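Local coordinates for uncharacterized protein (Bacteroides ovatus CL02T12C04, PDB 6PTM) that probably acts as a family GH42 exo-carrageenase, a glycoside hydrolase trimming carrageenan-derived sugar chains from their ends, at residues Y360-A365 and D651-K656. Residues are numbered along the deposited sequence; the frame is centred on the assembly and turned at random.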
ATOM      1  N   TYR A 360     -13.050  26.616  -6.102  1.00 14.75           N
ATOM      2  CA  TYR A 360     -13.028  25.180  -5.760  1.00 15.06           C
ATOM      3  C   TYR A 360     -11.601  24.690  -5.846  1.00 13.56           C
ATOM      4  O   TYR A 360     -11.177  23.961  -4.931  1.00 14.56           O
ATOM      5  CB  TYR A 360     -13.951  24.414  -6.693  1.00 14.65           C
ATOM      6  CG  TYR A 360     -14.039  22.928  -6.452  1.00 15.87           C
ATOM      7  CD1 TYR A 360     -13.065  22.059  -6.940  1.00 16.98           C
ATOM      8  CD2 TYR A 360     -15.132  22.377  -5.799  1.00 15.73           C
ATOM      9  CE1 TYR A 360     -13.174  20.686  -6.773  1.00 17.12           C
ATOM     10  CE2 TYR A 360     -15.255  21.010  -5.635  1.00 16.80           C
ATOM     11  CZ  TYR A 360     -14.292  20.159  -6.147  1.00 17.74           C
ATOM     12  OH  TYR A 360     -14.428  18.810  -5.976  1.00 17.41           O
ATOM     13  N   PHE A 361     -10.919  25.011  -6.947  1.00 14.12           N
ATOM     14  CA  PHE A 361      -9.545  24.546  -7.164  1.00 14.67           C
ATOM     15  C   PHE A 361      -8.679  24.997  -5.982  1.00 14.76           C
ATOM     16  O   PHE A 361      -7.908  24.213  -5.413  1.00 14.60           O
ATOM     17  CB  PHE A 361      -8.965  25.087  -8.468  1.00 16.43           C
ATOM     18  CG  PHE A 361      -7.540  24.645  -8.560  1.00 16.62           C
ATOM     19  CD1 PHE A 361      -6.535  25.402  -8.004  1.00 17.63           C
ATOM     20  CD2 PHE A 361      -7.245  23.392  -9.053  1.00 17.40           C
ATOM     21  CE1 PHE A 361      -5.228  24.953  -8.002  1.00 18.61           C
ATOM     22  CE2 PHE A 361      -5.947  22.924  -9.024  1.00 18.65           C
ATOM     23  CZ  PHE A 361      -4.939  23.706  -8.501  1.00 18.79           C
ATOM     24  N   ASP A 362      -8.772  26.282  -5.673  1.00 15.02           N
ATOM     25  CA  ASP A 362      -7.997  26.947  -4.601  1.00 14.41           C
ATOM     26  C   ASP A 362      -8.284  26.255  -3.278  1.00 15.36           C
ATOM     27  O   ASP A 362      -7.316  26.018  -2.509  1.00 14.19           O
ATOM     28  CB  ASP A 362      -8.289  28.441  -4.559  1.00 14.08           C
ATOM     29  CG  ASP A 362      -7.547  29.224  -5.636  1.00 14.64           C
ATOM     30  OD1 ASP A 362      -6.668  28.620  -6.327  1.00 15.01           O
ATOM     31  OD2 ASP A 362      -7.877  30.400  -5.811  1.00 14.03           O
ATOM     32  N   PHE A 363      -9.556  25.984  -2.990  1.00 15.86           N
ATOM     33  CA  PHE A 363      -9.944  25.375  -1.695  1.00 15.04           C
ATOM     34  C   PHE A 363      -9.266  23.993  -1.564  1.00 13.92           C
ATOM     35  O   PHE A 363      -8.676  23.679  -0.504  1.00 13.42           O
ATOM     36  CB  PHE A 363     -11.463  25.296  -1.581  1.00 16.39           C
ATOM     37  CG  PHE A 363     -11.933  25.156  -0.165  1.00 16.18           C
ATOM     38  CD1 PHE A 363     -12.368  26.263   0.538  1.00 16.34           C
ATOM     39  CD2 PHE A 363     -11.981  23.907   0.441  1.00 16.10           C
ATOM     40  CE1 PHE A 363     -12.752  26.140   1.866  1.00 17.09           C
ATOM     41  CE2 PHE A 363     -12.402  23.783   1.758  1.00 15.64           C
ATOM     42  CZ  PHE A 363     -12.780  24.902   2.470  1.00 17.19           C
ATOM     43  N   MET A 364      -9.325  23.180  -2.624  1.00 13.54           N
ATOM     44  CA  MET A 364      -8.823  21.788  -2.583  1.00 12.61           C
ATOM     45  C   MET A 364      -7.287  21.807  -2.534  1.00 12.51           C
ATOM     46  O   MET A 364      -6.713  20.980  -1.791  1.00 11.07           O
ATOM     47  CB  MET A 364      -9.311  20.963  -3.780  1.00 12.56           C
ATOM     48  CG  MET A 364     -10.808  20.793  -3.862  1.00 12.67           C
ATOM     49  SD  MET A 364     -11.600  20.527  -2.280  1.00 13.90           S
ATOM     50  CE  MET A 364     -13.317  20.488  -2.805  1.00 13.97           C
ATOM     51  N   ALA A 365      -6.652  22.736  -3.264  1.00 12.08           N
ATOM     52  CA  ALA A 365      -5.186  22.882  -3.339  1.00 12.38           C
ATOM     53  C   ALA A 365      -4.672  23.330  -1.964  1.00 13.81           C
ATOM     54  O   ALA A 365      -3.712  22.726  -1.458  1.00 14.94           O
ATOM     55  CB  ALA A 365      -4.836  23.867  -4.433  1.00 12.35           C
ATOM     56  N   ASP A 651      -4.555  26.102 -18.055  1.00 21.42           N
ATOM     57  CA  ASP A 651      -3.968  26.084 -16.697  1.00 20.21           C
ATOM     58  C   ASP A 651      -5.005  25.498 -15.739  1.00 18.12           C
ATOM     59  O   ASP A 651      -6.085  25.043 -16.211  1.00 17.38           O
ATOM     60  CB  ASP A 651      -3.484  27.474 -16.283  1.00 20.38           C
ATOM     61  CG  ASP A 651      -4.561  28.528 -16.201  1.00 21.01           C
ATOM     62  OD1 ASP A 651      -5.732  28.192 -16.090  1.00 20.23           O
ATOM     63  OD2 ASP A 651      -4.203  29.684 -16.243  1.00 26.10           O
ATOM     64  N   GLU A 652      -4.707  25.572 -14.449  1.00 17.35           N
ATOM     65  CA  GLU A 652      -5.513  24.963 -13.366  1.00 17.84           C
ATOM     66  C   GLU A 652      -6.808  25.745 -13.187  1.00 18.52           C
ATOM     67  O   GLU A 652      -7.693  25.256 -12.430  1.00 17.58           O
ATOM     68  CB  GLU A 652      -4.701  24.852 -12.073  1.00 18.54           C
ATOM     69  CG  GLU A 652      -4.319  26.194 -11.463  1.00 18.37           C
ATOM     70  CD  GLU A 652      -2.985  26.807 -11.861  1.00 19.27           C
ATOM     71  OE1 GLU A 652      -2.574  26.686 -13.051  1.00 19.38           O
ATOM     72  OE2 GLU A 652      -2.396  27.490 -10.993  1.00 16.77           O
ATOM     73  N   TYR A 653      -6.936  26.903 -13.843  1.00 17.73           N
ATOM     74  CA  TYR A 653      -8.158  27.733 -13.770  1.00 18.62           C
ATOM     75  C   TYR A 653      -8.931  27.657 -15.086  1.00 19.41           C
ATOM     76  O   TYR A 653      -9.886  28.400 -15.183  1.00 18.54           O
ATOM     77  CB  TYR A 653      -7.810  29.165 -13.346  1.00 19.33           C
ATOM     78  CG  TYR A 653      -7.124  29.227 -12.011  1.00 18.75           C
ATOM     79  CD1 TYR A 653      -7.778  28.799 -10.867  1.00 18.80           C
ATOM     80  CD2 TYR A 653      -5.815  29.662 -11.897  1.00 17.92           C
ATOM     81  CE1 TYR A 653      -7.162  28.863  -9.631  1.00 17.61           C
ATOM     82  CE2 TYR A 653      -5.183  29.722 -10.671  1.00 17.49           C
ATOM     83  CZ  TYR A 653      -5.855  29.300  -9.540  1.00 17.31           C
ATOM     84  OH  TYR A 653      -5.219  29.343  -8.331  1.00 18.80           O
ATOM     85  N   GLY A 654      -8.587  26.732 -15.984  1.00 21.33           N
ATOM     86  CA  GLY A 654      -9.253  26.557 -17.287  1.00 22.78           C
ATOM     87  C   GLY A 654      -8.939  27.671 -18.279  1.00 26.41           C
ATOM     88  O   GLY A 654      -9.686  27.797 -19.279  1.00 24.33           O
ATOM     89  N   ARG A 655      -7.895  28.467 -18.049  1.00 25.20           N
ATOM     90  CA  ARG A 655      -7.548  29.563 -18.978  1.00 28.19           C
ATOM     91  C   ARG A 655      -6.664  28.956 -20.083  1.00 29.42           C
ATOM     92  O   ARG A 655      -5.705  28.208 -19.733  1.00 26.46           O
ATOM     93  CB  ARG A 655      -6.872  30.723 -18.227  1.00 28.35           C
ATOM     94  CG  ARG A 655      -7.722  31.383 -17.147  1.00 28.02           C
ATOM     95  CD  ARG A 655      -7.021  32.494 -16.343  1.00 31.29           C
ATOM     96  NE  ARG A 655      -5.823  32.063 -15.604  1.00 31.32           N
ATOM     97  CZ  ARG A 655      -5.148  32.774 -14.683  1.00 33.95           C
ATOM     98  NH1 ARG A 655      -5.513  33.995 -14.311  1.00 34.16           N
ATOM     99  NH2 ARG A 655      -4.074  32.251 -14.131  1.00 34.92           N
ATOM    100  N   LYS A 656      -6.918  29.297 -21.358  1.00 28.16           N
ATOM    101  CA  LYS A 656      -6.129  28.799 -22.525  1.00 29.29           C
ATOM    102  C   LYS A 656      -4.663  29.031 -22.186  1.00 29.41           C
ATOM    103  O   LYS A 656      -4.330  30.106 -21.741  1.00 30.42           O
ATOM    104  CB  LYS A 656      -6.485  29.480 -23.858  1.00 27.40           C
TER
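Phe361 turns CG away from its backbone N (chi1 176°), which lays its ring against Glu652 and Tyr653. Tyr653 has CG anti to the carbonyl carbon (chi1 -59°), and its phenol extends to Asp362. Glu652 CB sits over one face of the Phe361 ring, 3.9 Å from the centroid, a CH-pi contact. Glu652 CG reaches the same ring, 3.8 Å from Phe361 CE1. The Phe361 and Tyr653 rings meet obliquely, planes 79° apart, with Phe361 CD1 3.9 Å from Tyr653 CE1. Tyr653 OH donates to the syn lone pair of Asp362 OD1 at 2.6 Å. Asp362 OD2 is hydrogen-bonded to His324 NE2 and Trp334 NE1. Replacing Phe361 by alanine is likely to leave a gap beside Glu652 CB and CG and take away an apolar neighbour of Tyr653 CE1. Glu652 and Tyr653 are the central residues of the type I turn Asp651-Gly654, and Asp651 OD1 makes an Asx turn with Tyr653 N (2.9 Å). The contact ties helix 358-385 to the loop between strands 640-643 and 667-670 of a parallel sheet. Lys323 bonds Tyr653 OH and forms a salt bridge with Glu652 OE2, probably offsetting its charge; hydrogen bonds from Tyr653, His324 and Trp334 serve the buried Asp362.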